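Local atomic coordinates of signal recognition particle 54 kDa protein (Aeropyrum pernix, PDB entry 7EPK), a protein that forms the 54 kDa subunit of the signal recognition particle, combining an N-terminal helical bundle, a GTPase-family domain of the P-loop class and a signal peptide binding domain. Residues G227-F232 with A260-R265; A25-L30 with N46-I51. One frame throughout, in Å; residues are numbered along the deposited sequence.

Overall arrangement
Interaction 2 comes first along the chain, and both of its segments precede those of interaction 1. It joins helices 19-36 and 41-57 within the N-terminal helical bundle. Interaction 1 joins helices 225-235 and 255-262 of the GTPase-family domain, where each helix links two neighbouring parallel strands of the central sheet. The two contacts share no helix or strand. The centres of interaction 1 and interaction 2 lie about 26 Å apart and their nearest atoms about 10 Å apart, so they do not touch. Each therefore packs helices within its own domain, one in an all-helical bundle and the other in a layer of helices laid against a sheet, and neither contact joins the two domains.

Interaction 1. Residues G227-F232 with A260-R265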
# COMPACT_ATOMS: atom_id res chain seq x y z
N GLY A 227 23.99 -9.19 8.63
CA GLY A 227 24.59 -10.45 9.13
C GLY A 227 23.56 -11.32 9.83
O GLY A 227 23.36 -12.48 9.41
N LEU A 228 22.95 -10.77 10.88
CA LEU A 228 21.86 -11.39 11.69
C LEU A 228 20.90 -12.17 10.76
O LEU A 228 20.69 -13.39 10.99
CB LEU A 228 21.18 -10.25 12.46
CG LEU A 228 19.93 -10.60 13.28
CD1 LEU A 228 20.12 -11.89 14.04
CD2 LEU A 228 19.60 -9.48 14.25
N ALA A 229 20.42 -11.52 9.70
CA ALA A 229 19.47 -12.08 8.71
C ALA A 229 20.09 -13.29 8.02
O ALA A 229 19.40 -14.30 7.95
CB ALA A 229 19.03 -11.03 7.72
N GLU A 230 21.34 -13.20 7.54
CA GLU A 230 22.07 -14.31 6.84
C GLU A 230 22.12 -15.53 7.78
O GLU A 230 21.77 -16.65 7.38
CB GLU A 230 23.49 -13.89 6.43
CG GLU A 230 23.57 -12.71 5.44
CD GLU A 230 24.92 -11.99 5.28
OE1 GLU A 230 25.04 -11.18 4.33
OE2 GLU A 230 25.86 -12.21 6.10
N ARG A 231 22.56 -15.31 9.01
CA ARG A 231 22.70 -16.41 9.99
C ARG A 231 21.37 -17.14 10.16
O ARG A 231 21.34 -18.38 10.02
CB ARG A 231 23.20 -15.88 11.33
CG ARG A 231 24.68 -16.10 11.56
CD ARG A 231 25.39 -14.80 11.80
NE ARG A 231 24.77 -14.04 12.88
CZ ARG A 231 25.04 -12.76 13.12
NH1 ARG A 231 25.92 -12.12 12.37
NH2 ARG A 231 24.43 -12.13 14.11
N PHE A 232 20.31 -16.41 10.48
CA PHE A 232 18.99 -17.01 10.81
C PHE A 232 18.36 -17.60 9.54
O PHE A 232 17.71 -18.65 9.63
CB PHE A 232 18.11 -15.99 11.53
CG PHE A 232 18.33 -15.99 13.02
CD1 PHE A 232 17.87 -17.04 13.80
CD2 PHE A 232 19.03 -14.97 13.63
CE1 PHE A 232 18.08 -17.05 15.17
CE2 PHE A 232 19.23 -14.96 15.00
CZ PHE A 232 18.75 -16.01 15.77
N ALA A 260 15.94 -6.91 2.21
CA ALA A 260 16.70 -7.13 0.95
C ALA A 260 17.38 -8.51 0.96
O ALA A 260 17.21 -9.24 -0.02
CB ALA A 260 17.69 -6.01 0.76
N VAL A 261 18.09 -8.85 2.05
CA VAL A 261 19.02 -10.02 2.14
C VAL A 261 18.25 -11.34 2.02
O VAL A 261 18.71 -12.23 1.28
CB VAL A 261 19.85 -10.00 3.45
CG1 VAL A 261 20.39 -11.38 3.79
CG2 VAL A 261 20.98 -8.99 3.39
N THR A 262 17.14 -11.48 2.75
CA THR A 262 16.29 -12.69 2.77
C THR A 262 15.22 -12.61 1.67
O THR A 262 14.60 -13.65 1.39
CB THR A 262 15.66 -12.83 4.16
OG1 THR A 262 14.93 -11.63 4.39
CG2 THR A 262 16.70 -13.02 5.24
N GLY A 263 15.03 -11.43 1.07
CA GLY A 263 13.98 -11.11 0.08
C GLY A 263 12.61 -11.12 0.72
O GLY A 263 11.63 -11.32 -0.02
N ALA A 264 12.56 -10.92 2.05
CA ALA A 264 11.38 -11.12 2.93
C ALA A 264 10.70 -9.78 3.16
O ALA A 264 11.38 -8.76 3.19
CB ALA A 264 11.78 -11.70 4.26
N ARG A 265 9.38 -9.82 3.35
CA ARG A 265 8.56 -8.62 3.54
C ARG A 265 8.55 -8.31 5.04
O ARG A 265 8.63 -9.25 5.87
CB ARG A 265 7.13 -8.78 3.00
CG ARG A 265 6.93 -9.98 2.08
CD ARG A 265 5.48 -10.20 1.69
NE ARG A 265 5.25 -11.59 1.34
CZ ARG A 265 4.08 -12.10 0.94
NH1 ARG A 265 3.03 -11.31 0.83
NH2 ARG A 265 3.99 -13.38 0.64
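Ala229 and Thr262 bring their backbones nearest, with 6.8 Å between Ala229 CA and Thr262 CA, where helix 225-235 passes the last turn of helix 255-262. Alanine suits so close an approach, because its single methyl lets the helices come close: Ala229 CB meets Thr262 CG2 at 3.9 Å and Val261 CG1 at 4.2 Å. The same valine methyl also reaches one residue further, to the aliphatic stem of Glu230, with Val261 CG1 3.8 Å from Glu230 CG. These two side chains cross at about a right angle, and beyond CG the glutamate runs on extended, so that its stem serves the packing while the residue as a whole stays exposed. Val261 has CG1 anti to the backbone N (chi1 159°), which turns this branch onto both partners. Threonine works with its two branches separately. Its methyl faces Ala229, while OG1 returns to its own helix and hydrogen bonds to Ala258 O; a weak bond from Ala264 N to Thr262 OG1, 3.4 Å long, also meets this hydroxyl. Gly263 then leaves the helix with a phi of +69°, a conformation glycine adopts readily, and the chain turns toward strand 265-270. Helix 225-235 extends the contact through Met226, against Val261, and His233, against Thr262; Ile238 of the following loop also touches Thr262. On its sheet side, Leu228 and Phe232 rest on Ile217 and Leu215 of strand 212-218. The two helices belong to successive beta-alpha-beta crossovers, 212-218 to 240-244 and 240-244 to 265-270, and pack side by side on one face of the sheet.

Interaction 2. Residues A25-L30 with N46-I51; sequences AFVKDL and NVTRRI
Val27 and Thr48 mark the nearest backbone approach, 7.3 Å from Val27 CA to Thr48 CA, and here the side chains also meet most closely, with Val27 CG1 4.2 Å from Thr48 CG2. Threonine suits this partly exposed border because its hydroxyl, set between the backbone N and the carbonyl carbon (chi1 61°), bonds back to Leu45 O and leaves the methyl for valine. Leu30 and Ile51 each come three residues later in their own helix and, as the helices run in broadly opposite senses, reach diagonally across to each other. Long branched side chains suit this wider gap, where Leu30 CA and Ile51 CA are 11.8 Å apart. They touch more loosely, Leu30 CD2 lying 4.5 Å from Ile51 CD1, yet are buried with Val5 of helix 4-13 and Met70 of helix 66-81. Polar side chains gather on the outer flanks: exposed Lys28 curls back so that its NZ lies 3.0 Å from Ala25 O, on a lone pair, Asp29 pairs with Arg32 and with Lys11 of helix 4-13, and Arg50 with Glu53. Helices 19-36 and 41-57 make a helical hairpin; helices 4-13 and 66-81 complete the four-helix bundle characteristic of the SRP54 N-terminal domain.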
# COMPACT_ATOMS: atom_id res chain seq x y z
N ALA A 25 18.28 20.71 -2.98
CA ALA A 25 18.31 20.92 -1.52
C ALA A 25 17.42 19.88 -0.84
O ALA A 25 17.66 19.53 0.34
CB ALA A 25 17.87 22.33 -1.17
N PHE A 26 16.35 19.50 -1.52
CA PHE A 26 15.35 18.57 -0.98
C PHE A 26 15.97 17.18 -1.06
O PHE A 26 15.97 16.53 -0.03
CB PHE A 26 14.01 18.65 -1.71
CG PHE A 26 13.09 17.55 -1.30
CD1 PHE A 26 12.28 17.70 -0.18
CD2 PHE A 26 13.06 16.34 -1.99
CE1 PHE A 26 11.44 16.67 0.22
CE2 PHE A 26 12.21 15.32 -1.59
CZ PHE A 26 11.40 15.49 -0.48
N VAL A 27 16.56 16.81 -2.20
CA VAL A 27 17.27 15.52 -2.36
C VAL A 27 18.37 15.44 -1.30
O VAL A 27 18.45 14.41 -0.60
CB VAL A 27 17.80 15.33 -3.80
CG1 VAL A 27 18.89 14.27 -3.88
CG2 VAL A 27 16.67 15.00 -4.76
N LYS A 28 19.14 16.52 -1.12
CA LYS A 28 20.21 16.62 -0.09
C LYS A 28 19.60 16.32 1.29
O LYS A 28 20.11 15.43 1.93
CB LYS A 28 20.88 18.00 -0.17
CG LYS A 28 21.94 18.28 0.89
CD LYS A 28 22.26 19.76 1.06
CE LYS A 28 21.46 20.47 2.15
NZ LYS A 28 20.02 20.63 1.82
N ASP A 29 18.55 17.03 1.71
CA ASP A 29 17.89 16.87 3.04
C ASP A 29 17.46 15.42 3.20
O ASP A 29 17.89 14.79 4.17
CB ASP A 29 16.65 17.76 3.22
CG ASP A 29 16.90 19.14 3.80
OD1 ASP A 29 18.00 19.35 4.37
OD2 ASP A 29 15.99 20.01 3.68
N LEU A 30 16.65 14.91 2.27
CA LEU A 30 16.13 13.52 2.22
C LEU A 30 17.29 12.54 2.44
O LEU A 30 17.13 11.62 3.25
CB LEU A 30 15.48 13.29 0.85
CG LEU A 30 14.73 11.98 0.69
CD1 LEU A 30 13.42 12.01 1.45
CD2 LEU A 30 14.50 11.69 -0.78
N ASN A 46 20.58 4.42 -4.47
CA ASN A 46 19.65 3.74 -5.41
C ASN A 46 18.33 4.53 -5.49
O ASN A 46 17.77 4.65 -6.59
CB ASN A 46 19.38 2.29 -4.96
CG ASN A 46 18.38 1.57 -5.85
OD1 ASN A 46 18.75 1.06 -6.90
ND2 ASN A 46 17.12 1.52 -5.44
N VAL A 47 17.80 5.00 -4.37
CA VAL A 47 16.44 5.61 -4.38
C VAL A 47 16.54 6.94 -5.13
O VAL A 47 15.62 7.22 -5.93
CB VAL A 47 15.83 5.77 -2.97
CG1 VAL A 47 16.53 6.80 -2.10
CG2 VAL A 47 14.35 6.10 -3.06
N THR A 48 17.65 7.68 -4.91
CA THR A 48 17.92 8.99 -5.56
C THR A 48 18.12 8.80 -7.07
O THR A 48 17.73 9.72 -7.82
CB THR A 48 19.11 9.72 -4.95
OG1 THR A 48 20.24 8.88 -5.14
CG2 THR A 48 18.93 10.04 -3.49
N ARG A 49 18.69 7.67 -7.51
CA ARG A 49 18.89 7.40 -8.96
C ARG A 49 17.55 7.00 -9.57
O ARG A 49 17.30 7.39 -10.72
CB ARG A 49 19.96 6.33 -9.25
CG ARG A 49 20.81 6.65 -10.47
CD ARG A 49 21.57 7.96 -10.28
NE ARG A 49 22.60 8.31 -11.27
CZ ARG A 49 23.81 7.76 -11.38
NH1 ARG A 49 24.18 6.78 -10.57
NH2 ARG A 49 24.66 8.19 -12.31
N ARG A 50 16.70 6.27 -8.84
CA ARG A 50 15.35 5.91 -9.33
C ARG A 50 14.59 7.23 -9.52
O ARG A 50 14.02 7.45 -10.61
CB ARG A 50 14.64 4.94 -8.38
CG ARG A 50 14.57 3.50 -8.89
CD ARG A 50 15.90 2.76 -8.87
NE ARG A 50 16.70 2.95 -10.08
CZ ARG A 50 17.97 2.57 -10.23
NH1 ARG A 50 18.62 1.96 -9.25
NH2 ARG A 50 18.60 2.81 -11.37
N ILE A 51 14.67 8.12 -8.54
CA ILE A 51 14.06 9.47 -8.62
C ILE A 51 14.63 10.28 -9.80
O ILE A 51 13.81 10.80 -10.58
CB ILE A 51 14.17 10.21 -7.29
CG1 ILE A 51 13.29 9.52 -6.23
CG2 ILE A 51 13.78 11.66 -7.50
CD1 ILE A 51 13.50 9.99 -4.79